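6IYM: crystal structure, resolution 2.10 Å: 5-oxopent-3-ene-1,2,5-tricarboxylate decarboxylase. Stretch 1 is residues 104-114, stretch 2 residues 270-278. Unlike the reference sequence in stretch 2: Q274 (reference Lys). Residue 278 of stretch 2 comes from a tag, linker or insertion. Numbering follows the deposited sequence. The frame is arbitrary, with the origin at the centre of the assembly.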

ATOM      1  N   ILE A 104      -7.781   6.448  -5.508  1.00 39.68           N
ATOM      2  CA  ILE A 104      -8.707   7.325  -4.731  1.00 38.99           C
ATOM      3  C   ILE A 104      -9.291   8.410  -5.635  1.00 41.53           C
ATOM      4  O   ILE A 104      -8.549   9.008  -6.378  1.00 42.98           O
ATOM      5  CB  ILE A 104      -7.977   7.968  -3.550  1.00 45.49           C
ATOM      6  CG1 ILE A 104      -7.549   6.933  -2.501  1.00 55.53           C
ATOM      7  CG2 ILE A 104      -8.818   9.094  -2.970  1.00 48.33           C
ATOM      8  CD1 ILE A 104      -8.683   6.272  -1.778  1.00 54.19           C
ATOM      9  N   VAL A 105     -10.594   8.637  -5.520  1.00 37.78           N
ATOM     10  CA  VAL A 105     -11.296   9.843  -6.025  1.00 38.52           C
ATOM     11  C   VAL A 105     -12.247  10.251  -4.916  1.00 35.60           C
ATOM     12  O   VAL A 105     -12.522   9.420  -4.036  1.00 35.08           O
ATOM     13  CB  VAL A 105     -12.027   9.569  -7.358  1.00 40.35           C
ATOM     14  CG1 VAL A 105     -11.067   9.081  -8.438  1.00 37.99           C
ATOM     15  CG2 VAL A 105     -13.179   8.581  -7.209  1.00 40.71           C
ATOM     16  N   GLY A 106     -12.757  11.472  -4.989  1.00 37.24           N
ATOM     17  CA  GLY A 106     -13.614  12.053  -3.947  1.00 39.75           C
ATOM     18  C   GLY A 106     -15.073  12.053  -4.374  1.00 39.07           C
ATOM     19  O   GLY A 106     -15.426  11.529  -5.423  1.00 39.12           O
ATOM     20  N   PRO A 107     -15.967  12.658  -3.577  1.00 39.08           N
ATOM     21  CA  PRO A 107     -17.383  12.691  -3.919  1.00 40.43           C
ATOM     22  C   PRO A 107     -17.662  13.258  -5.329  1.00 45.08           C
ATOM     23  O   PRO A 107     -17.025  14.227  -5.729  1.00 44.01           O
ATOM     24  CB  PRO A 107     -17.972  13.563  -2.808  1.00 40.81           C
ATOM     25  CG  PRO A 107     -17.041  13.371  -1.654  1.00 40.89           C
ATOM     26  CD  PRO A 107     -15.665  13.279  -2.285  1.00 40.30           C
ATOM     27  N   PHE A 108     -18.569  12.588  -6.061  1.00 46.21           N
ATOM     28  CA  PHE A 108     -19.110  12.960  -7.400  1.00 44.24           C
ATOM     29  C   PHE A 108     -18.043  12.882  -8.484  1.00 45.29           C
ATOM     30  O   PHE A 108     -18.398  13.133  -9.647  1.00 47.16           O
ATOM     31  CB  PHE A 108     -19.740  14.351  -7.374  1.00 48.72           C
ATOM     32  CG  PHE A 108     -20.965  14.457  -6.506  1.00 44.69           C
ATOM     33  CD1 PHE A 108     -22.134  13.801  -6.866  1.00 48.02           C
ATOM     34  CD2 PHE A 108     -20.949  15.207  -5.345  1.00 44.05           C
ATOM     35  CE1 PHE A 108     -23.261  13.884  -6.063  1.00 49.22           C
ATOM     36  CE2 PHE A 108     -22.070  15.273  -4.530  1.00 46.52           C
ATOM     37  CZ  PHE A 108     -23.235  14.644  -4.908  1.00 43.55           C
ATOM     38  N   ASP A 109     -16.807  12.491  -8.148  1.00 49.30           N
ATOM     39  CA  ASP A 109     -15.756  12.236  -9.163  1.00 44.75           C
ATOM     40  C   ASP A 109     -16.148  11.017  -9.976  1.00 44.42           C
ATOM     41  O   ASP A 109     -16.592  10.002  -9.425  1.00 45.35           O
ATOM     42  CB  ASP A 109     -14.373  11.975  -8.564  1.00 47.75           C
ATOM     43  CG  ASP A 109     -13.694  13.234  -8.090  1.00 48.94           C
ATOM     44  OD1 ASP A 109     -14.307  14.297  -8.272  1.00 49.76           O
ATOM     45  OD2 ASP A 109     -12.585  13.131  -7.486  1.00 47.81           O
ATOM     46  N   PRO A 110     -15.887  11.066 -11.293  1.00 49.22           N
ATOM     47  CA  PRO A 110     -16.063   9.901 -12.147  1.00 50.69           C
ATOM     48  C   PRO A 110     -15.162   8.722 -11.739  1.00 52.56           C
ATOM     49  O   PRO A 110     -14.042   8.947 -11.260  1.00 43.00           O
ATOM     50  CB  PRO A 110     -15.652  10.397 -13.543  1.00 57.39           C
ATOM     51  CG  PRO A 110     -15.676  11.908 -13.454  1.00 54.06           C
ATOM     52  CD  PRO A 110     -15.375  12.249 -12.015  1.00 51.72           C
ATOM     53  N   ILE A 111     -15.679   7.499 -11.904  1.00 43.80           N
ATOM     54  CA  ILE A 111     -14.889   6.242 -11.865  1.00 42.46           C
ATOM     55  C   ILE A 111     -14.513   5.914 -13.310  1.00 46.58           C
ATOM     56  O   ILE A 111     -15.420   5.686 -14.113  1.00 45.88           O
ATOM     57  CB  ILE A 111     -15.690   5.100 -11.203  1.00 43.96           C
ATOM     58  CG1 ILE A 111     -15.928   5.343  -9.710  1.00 39.66           C
ATOM     59  CG2 ILE A 111     -15.033   3.758 -11.436  1.00 41.12           C
ATOM     60  CD1 ILE A 111     -17.246   4.788  -9.236  1.00 38.41           C
ATOM     61  N   GLU A 112     -13.231   5.943 -13.645  1.00 44.23           N
ATOM     62  CA  GLU A 112     -12.760   5.584 -14.999  1.00 42.21           C
ATOM     63  C   GLU A 112     -13.253   4.165 -15.299  1.00 43.98           C
ATOM     64  O   GLU A 112     -13.073   3.287 -14.445  1.00 40.64           O
ATOM     65  CB  GLU A 112     -11.242   5.775 -15.054  1.00 46.49           C
ATOM     66  CG  GLU A 112     -10.604   5.372 -16.360  1.00 45.19           C
ATOM     67  CD  GLU A 112      -9.142   5.768 -16.506  1.00 51.00           C
ATOM     68  OE1 GLU A 112      -8.602   5.554 -17.607  1.00 57.55           O
ATOM     69  OE2 GLU A 112      -8.534   6.261 -15.522  1.00 47.71           O
ATOM     70  N   ARG A 113     -13.885   3.956 -16.461  1.00 42.08           N
ATOM     71  CA  ARG A 113     -14.555   2.680 -16.841  1.00 42.12           C
ATOM     72  C   ARG A 113     -13.544   1.577 -17.204  1.00 41.11           C
ATOM     73  O   ARG A 113     -13.846   0.371 -16.922  1.00 38.09           O
ATOM     74  CB  ARG A 113     -15.536   2.945 -17.993  1.00 45.27           C
ATOM     75  CG  ARG A 113     -15.961   1.710 -18.779  1.00 46.89           C
ATOM     76  CD  ARG A 113     -16.968   0.852 -18.034  1.00 48.29           C
ATOM     77  NE  ARG A 113     -17.279  -0.377 -18.757  1.00 50.18           N
ATOM     78  CZ  ARG A 113     -16.579  -1.494 -18.698  1.00 46.56           C
ATOM     79  NH1 ARG A 113     -15.508  -1.566 -17.922  1.00 51.06           N
ATOM     80  NH2 ARG A 113     -16.954  -2.553 -19.404  1.00 49.48           N
ATOM     81  N   HIS A 114     -12.415   1.929 -17.834  1.00 47.68           N
ATOM     82  CA  HIS A 114     -11.329   0.996 -18.262  1.00 45.10           C
ATOM     83  C   HIS A 114     -11.922  -0.179 -19.076  1.00 46.10           C
ATOM     84  O   HIS A 114     -11.632  -1.348 -18.747  1.00 42.59           O
ATOM     85  CB  HIS A 114     -10.524   0.489 -17.037  1.00 44.95           C
ATOM     86  CG  HIS A 114      -9.856   1.532 -16.187  1.00 44.64           C
ATOM     87  ND1 HIS A 114      -8.566   1.984 -16.426  1.00 39.43           N
ATOM     88  CD2 HIS A 114     -10.250   2.128 -15.033  1.00 43.68           C
ATOM     89  CE1 HIS A 114      -8.247   2.889 -15.519  1.00 47.43           C
ATOM     90  NE2 HIS A 114      -9.266   2.989 -14.635  1.00 44.00           N
ATOM     91  N   HIS A 270     -23.624  10.331   2.017  1.00 41.98           N
ATOM     92  CA  HIS A 270     -23.718   9.742   0.661  1.00 44.01           C
ATOM     93  C   HIS A 270     -22.381   9.911  -0.069  1.00 38.89           C
ATOM     94  O   HIS A 270     -21.880  11.021  -0.085  1.00 41.56           O
ATOM     95  CB  HIS A 270     -24.892  10.407  -0.073  1.00 44.60           C
ATOM     96  CG  HIS A 270     -26.206   9.974   0.476  1.00 47.68           C
ATOM     97  ND1 HIS A 270     -27.065   9.157  -0.229  1.00 46.72           N
ATOM     98  CD2 HIS A 270     -26.793  10.219   1.667  1.00 52.66           C
ATOM     99  CE1 HIS A 270     -28.127   8.901   0.510  1.00 51.76           C
ATOM    100  NE2 HIS A 270     -27.978   9.541   1.687  1.00 51.25           N
ATOM    101  N   LEU A 271     -21.879   8.845  -0.685  1.00 35.56           N
ATOM    102  CA  LEU A 271     -20.737   8.856  -1.623  1.00 38.73           C
ATOM    103  C   LEU A 271     -21.279   8.387  -2.967  1.00 38.00           C
ATOM    104  O   LEU A 271     -21.537   7.180  -3.120  1.00 38.84           O
ATOM    105  CB  LEU A 271     -19.640   7.940  -1.071  1.00 43.71           C
ATOM    106  CG  LEU A 271     -18.284   7.958  -1.777  1.00 46.58           C
ATOM    107  CD1 LEU A 271     -17.631   9.341  -1.762  1.00 46.19           C
ATOM    108  CD2 LEU A 271     -17.359   6.956  -1.123  1.00 42.60           C
ATOM    109  N   GLN A 272     -21.429   9.315  -3.907  1.00 38.18           N
ATOM    110  CA  GLN A 272     -21.967   9.020  -5.255  1.00 41.22           C
ATOM    111  C   GLN A 272     -20.891   9.312  -6.295  1.00 41.40           C
ATOM    112  O   GLN A 272     -20.295  10.419  -6.250  1.00 39.78           O
ATOM    113  CB  GLN A 272     -23.221   9.843  -5.518  1.00 43.69           C
ATOM    114  CG  GLN A 272     -23.806   9.634  -6.913  1.00 50.47           C
ATOM    115  CD  GLN A 272     -24.968  10.571  -7.135  1.00 55.72           C
ATOM    116  OE1 GLN A 272     -25.862  10.687  -6.296  1.00 52.87           O
ATOM    117  NE2 GLN A 272     -24.938  11.272  -8.260  1.00 58.31           N
ATOM    118  N   ASN A 273     -20.706   8.341  -7.198  1.00 34.16           N
ATOM    119  CA  ASN A 273     -19.758   8.372  -8.327  1.00 36.63           C
ATOM    120  C   ASN A 273     -20.434   7.743  -9.544  1.00 38.09           C
ATOM    121  O   ASN A 273     -21.175   6.720  -9.411  1.00 43.50           O
ATOM    122  CB  ASN A 273     -18.452   7.667  -7.951  1.00 38.08           C
ATOM    123  CG  ASN A 273     -17.839   8.215  -6.674  1.00 38.87           C
ATOM    124  OD1 ASN A 273     -18.188   7.795  -5.562  1.00 38.35           O
ATOM    125  ND2 ASN A 273     -16.974   9.205  -6.824  1.00 38.27           N
ATOM    126  N   GLN A 274     -20.101   8.242 -10.720  1.00 39.02           N
ATOM    127  CA  GLN A 274     -20.621   7.687 -11.986  1.00 38.05           C
ATOM    128  C   GLN A 274     -19.452   7.008 -12.697  1.00 36.13           C
ATOM    129  O   GLN A 274     -18.367   7.610 -12.792  1.00 41.99           O
ATOM    130  CB  GLN A 274     -21.273   8.824 -12.781  1.00 44.99           C
ATOM    131  CG  GLN A 274     -22.170   8.353 -13.919  1.00 51.89           C
ATOM    132  CD  GLN A 274     -22.768   9.464 -14.761  1.00 49.16           C
ATOM    133  OE1 GLN A 274     -22.476  10.648 -14.611  1.00 48.50           O
ATOM    134  NE2 GLN A 274     -23.625   9.067 -15.681  1.00 47.94           N
ATOM    135  N   VAL A 275     -19.670   5.817 -13.233  1.00 39.66           N
ATOM    136  CA  VAL A 275     -18.716   5.167 -14.175  1.00 44.97           C
ATOM    137  C   VAL A 275     -18.722   5.993 -15.472  1.00 49.43           C
ATOM    138  O   VAL A 275     -19.816   6.244 -16.017  1.00 43.42           O
ATOM    139  CB  VAL A 275     -19.074   3.684 -14.367  1.00 47.40           C
ATOM    140  CG1 VAL A 275     -18.158   2.963 -15.356  1.00 48.26           C
ATOM    141  CG2 VAL A 275     -19.090   2.957 -13.033  1.00 48.64           C
ATOM    142  N   LYS A 276     -17.561   6.468 -15.928  1.00 48.77           N
ATOM    143  CA  LYS A 276     -17.485   7.202 -17.225  1.00 54.86           C
ATOM    144  C   LYS A 276     -16.200   6.862 -17.981  1.00 55.93           C
ATOM    145  O   LYS A 276     -15.121   6.891 -17.376  1.00 51.42           O
ATOM    146  CB  LYS A 276     -17.629   8.709 -17.014  1.00 54.77           C
ATOM    147  CG  LYS A 276     -19.057   9.216 -17.195  1.00 66.78           C
ATOM    148  CD  LYS A 276     -19.261  10.679 -16.886  1.00 70.24           C
ATOM    149  CE  LYS A 276     -18.634  11.083 -15.569  1.00 73.13           C
ATOM    150  NZ  LYS A 276     -19.225  12.330 -15.027  1.00 80.57           N
ATOM    151  N   ALA A 277     -16.330   6.568 -19.276  1.00 58.91           N
ATOM    152  CA  ALA A 277     -15.208   6.186 -20.167  1.00 63.01           C
ATOM    153  C   ALA A 277     -14.327   7.411 -20.446  1.00 68.69           C
ATOM    154  O   ALA A 277     -14.871   8.515 -20.446  1.00 64.60           O
ATOM    155  CB  ALA A 277     -15.747   5.592 -21.439  1.00 58.41           C
ATOM    156  N   ARG A 278     -13.010   7.207 -20.594  1.00 87.92           N
ATOM    157  CA  ARG A 278     -12.063   8.143 -21.260  1.00 90.10           C
ATOM    158  C   ARG A 278     -10.637   7.608 -21.141  1.00 96.34           C
ATOM    159  O   ARG A 278      -9.873   7.900 -22.054  1.00100.95           O
ATOM    160  CB  ARG A 278     -12.153   9.561 -20.694  1.00 89.60           C
ATOM    161  CG  ARG A 278     -12.919  10.504 -21.611  1.00 96.26           C
ATOM    162  CD  ARG A 278     -12.643  11.979 -21.388  1.00 99.81           C
ATOM    163  NE  ARG A 278     -13.167  12.762 -22.501  1.00109.74           N
ATOM    164  CZ  ARG A 278     -13.205  14.092 -22.563  1.00110.97           C
ATOM    165  NH1 ARG A 278     -12.746  14.829 -21.565  1.00113.89           N
ATOM    166  NH2 ARG A 278     -13.708  14.685 -23.631  1.00112.45           N
TER
HETATM  167  O   HOH W   1     -19.397  10.967 -11.219  1.00 51.66           O
HETATM  168  O   HOH W   2     -12.291   4.729 -19.396  1.00 50.87           O

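Backbone hydrogen bonds set the register between the two stretches, which run parallel where I111 pairs with V275 and E112 with K276. I111 straddles its partner V275, bonding through N to Q274 O (2.8 Å) and through O to K276 N (2.9 Å), both nearly straight. Two residues beyond I111, R113 N donates to K276 O at 3.3 Å, a weak bond (137°). Before the ladder, F108 N donates to Q272 O over 2.8 Å. The same carbonyl receives a CA-H...O contact from F108 CA (3.0 Å), and similar contacts join P110 CA to Q274 O and V275 CA to I111 O, each at 3.3 Å.

The side chain of N273 ties the strand to the type II turn running from G106 to D109. Its ND2 donates to D109 O (2.7 Å, nearly linear) and to G106 O (3.1 Å, more bent), so a single amide group spans the two ends of the turn. The turn is also braced internally: D109 N bonds to G106 O at 3.2 Å, while D109 OD2 accepts from G106 N at 3.0 Å.

Two waters extend the polar network. Water 1 accepts from Q274 N and donates to F108 O, with both distances 2.9 Å. Water 2 accepts from H114 N (3.2 Å) and from the backbone N of R278 (2.8 Å), a residue from the expression tag.

Van der Waals contacts accompany the polar ones. P107 CG meets L271 CD1 at 4.1 Å, and I111 CD1 lies 3.4 Å from N273 CB. I111 and V275 project from the same face of the sheet, E112 and K276 from the other. The aliphatic part of R113 packs through CD against V275 CG1 (3.6 Å), although its guanidinium is hydrogen-bonded elsewhere in the structure. Q272 NE2 approaches the edge of the F108 ring, 3.8 Å from CE1, a side-chain contact without a hydrogen bond.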